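Local coordinates for metal transporter CNNM3 (Homo sapiens, PDB 6DFD), which probably takes part in magnesium efflux across the membrane, its cyclic nucleotide-binding homology domain mediating dimerization, at residues 64-68 / 69-73. The protein carries 6 engineered substitutions. Sequence-based numbering, arbitrary orientation.
Engineered in segment 69-73: Met69 (natural residue Ile).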
loop_
_atom_site.group_PDB
_atom_site.type_symbol
_atom_site.label_atom_id
_atom_site.label_comp_id
_atom_site.label_asym_id
_atom_site.label_seq_id
_atom_site.Cartn_x
_atom_site.Cartn_y
_atom_site.Cartn_z
ATOM N N PHE A 64 1.990 -19.310 -2.826
ATOM C CA PHE A 64 1.950 -19.852 -4.178
ATOM C C PHE A 64 3.280 -20.448 -4.622
ATOM O O PHE A 64 3.449 -20.737 -5.812
ATOM C CB PHE A 64 1.516 -18.768 -5.160
ATOM C CG PHE A 64 0.082 -18.370 -5.001
ATOM C CD1 PHE A 64 -0.927 -19.286 -5.249
ATOM C CD2 PHE A 64 -0.259 -17.099 -4.586
ATOM C CE1 PHE A 64 -2.245 -18.943 -5.092
ATOM C CE2 PHE A 64 -1.592 -16.747 -4.427
ATOM C CZ PHE A 64 -2.579 -17.667 -4.685
ATOM N N SER A 65 4.223 -20.628 -3.701
ATOM C CA SER A 65 5.509 -21.224 -4.045
ATOM C C SER A 65 5.326 -22.597 -4.693
ATOM O O SER A 65 4.426 -23.355 -4.320
ATOM C CB SER A 65 6.387 -21.379 -2.808
ATOM O OG SER A 65 7.368 -22.374 -3.040
ATOM N N PRO A 66 6.188 -22.954 -5.654
ATOM C CA PRO A 66 6.107 -24.298 -6.256
ATOM C C PRO A 66 6.280 -25.420 -5.259
ATOM O O PRO A 66 5.971 -26.572 -5.587
ATOM C CB PRO A 66 7.244 -24.287 -7.291
ATOM C CG PRO A 66 7.356 -22.847 -7.673
ATOM C CD PRO A 66 7.130 -22.093 -6.388
ATOM N N LEU A 67 6.785 -25.134 -4.058
ATOM C CA LEU A 67 6.874 -26.158 -3.027
ATOM C C LEU A 67 5.513 -26.508 -2.452
ATOM O O LEU A 67 5.358 -27.588 -1.869
ATOM C CB LEU A 67 7.799 -25.687 -1.907
ATOM C CG LEU A 67 9.223 -25.355 -2.350
ATOM C CD1 LEU A 67 10.032 -24.869 -1.161
ATOM C CD2 LEU A 67 9.889 -26.565 -2.987
ATOM N N ARG A 68 4.543 -25.610 -2.587
ATOM C CA ARG A 68 3.180 -25.788 -2.107
ATOM C C ARG A 68 2.202 -26.090 -3.231
ATOM O O ARG A 68 1.346 -26.968 -3.089
ATOM C CB ARG A 68 2.726 -24.520 -1.372
ATOM C CG ARG A 68 3.590 -24.186 -0.167
ATOM C CD ARG A 68 3.190 -22.878 0.500
ATOM N NE ARG A 68 4.137 -22.529 1.557
ATOM C CZ ARG A 68 3.912 -21.640 2.521
ATOM N NH1 ARG A 68 2.756 -20.993 2.590
ATOM N NH2 ARG A 68 4.850 -21.406 3.429
HETATM N N MSE A 69 2.327 -25.382 -4.345
HETATM C CA MSE A 69 1.424 -25.521 -5.478
HETATM C C MSE A 69 2.221 -25.566 -6.762
HETATM O O MSE A 69 3.022 -24.671 -7.016
HETATM C CB MSE A 69 0.448 -24.349 -5.537
HETATM C CG MSE A 69 -0.657 -24.569 -6.543
HETATM SE SE MSE A 69 -1.916 -23.173 -6.489
HETATM C CE MSE A 69 -2.496 -23.358 -4.641
ATOM N N SER A 70 1.990 -26.572 -7.595
ATOM C CA SER A 70 2.761 -26.674 -8.821
ATOM C C SER A 70 2.395 -25.530 -9.754
ATOM O O SER A 70 1.269 -25.024 -9.746
ATOM C CB SER A 70 2.531 -28.020 -9.510
ATOM O OG SER A 70 1.313 -28.051 -10.224
ATOM N N GLU A 71 3.376 -25.100 -10.543
ATOM C CA GLU A 71 3.134 -24.009 -11.474
ATOM C C GLU A 71 2.023 -24.368 -12.445
ATOM O O GLU A 71 1.226 -23.512 -12.836
ATOM C CB GLU A 71 4.427 -23.674 -12.216
ATOM C CG GLU A 71 5.489 -23.105 -11.316
ATOM C CD GLU A 71 6.622 -22.474 -12.091
ATOM O OE1 GLU A 71 7.725 -23.045 -12.105
ATOM O OE2 GLU A 71 6.414 -21.402 -12.708
ATOM N N LYS A 72 1.939 -25.641 -12.826
ATOM C CA LYS A 72 0.892 -26.073 -13.745
ATOM C C LYS A 72 -0.484 -25.955 -13.105
ATOM O O LYS A 72 -1.442 -25.498 -13.743
ATOM C CB LYS A 72 1.168 -27.514 -14.180
ATOM C CG LYS A 72 0.141 -28.126 -15.118
ATOM C CD LYS A 72 0.231 -29.647 -15.084
ATOM C CE LYS A 72 -0.214 -30.276 -16.392
ATOM N NZ LYS A 72 -1.548 -29.788 -16.836
ATOM N N VAL A 73 -0.606 -26.383 -11.847
ATOM C CA VAL A 73 -1.886 -26.304 -11.149
ATOM C C VAL A 73 -2.280 -24.847 -10.949
ATOM O O VAL A 73 -3.444 -24.467 -11.123
ATOM C CB VAL A 73 -1.798 -27.053 -9.807
ATOM C CG1 VAL A 73 -3.026 -26.776 -8.942
ATOM C CG2 VAL A 73 -1.659 -28.539 -10.057
HETATM O O HOH W 1 3.646 -22.252 -7.958
#
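Met69, an engineered selenomethionine where the natural sequence has isoleucine, runs alongside Phe64 and touches it at the rim of the ring. Its CB stays close to the main chain, beside the carbonyl carbon of Arg68. From there CG lies anti to the backbone N (chi1 -170°) and the extended second torsion carries SE to 4.2 Å from Phe64 CD1. The selenium sits almost in the ring plane, 5.5 Å from the Phe64 centroid, the edge form of a Met-aromatic contact. A bend at chi3 keeps the terminal CE beside that ring edge, 4.4 Å from Phe64 CD1. The side chain also touches Tyr199, Ala202 and Thr206 of helix 196-207, while the broad Phe64 ring packs on Leu57 and meets Phe111 edge-to-face.

The backbone makes a tight turn within the loop that links helix 47-60 to helix 71-78 in the cyclic nucleotide-binding homology domain. Ser65 O accepts from both Arg68 N and Met69 N, the latter at 2.9 Å and nearly straight (172°). Serine suits the start of this turn because its OG, in an ST turn, takes the N-H of Leu67. Proline suits the next place, its ring restricting phi; Pro66 CA also makes a C-H...O contact of 3.2 Å with Met69 O. One water bridges Phe64 O and Met69 O, donating to both.

Ser70 is the N-cap of the following helix, its short hydroxyl accepting from Val73 N at 3.0 Å. Glu71 CG lies 4.1 Å from Pro66 CG; OE2 takes a hydrogen bond from Gln54 NE2 and forms a salt bridge with Arg55, which suits an acid.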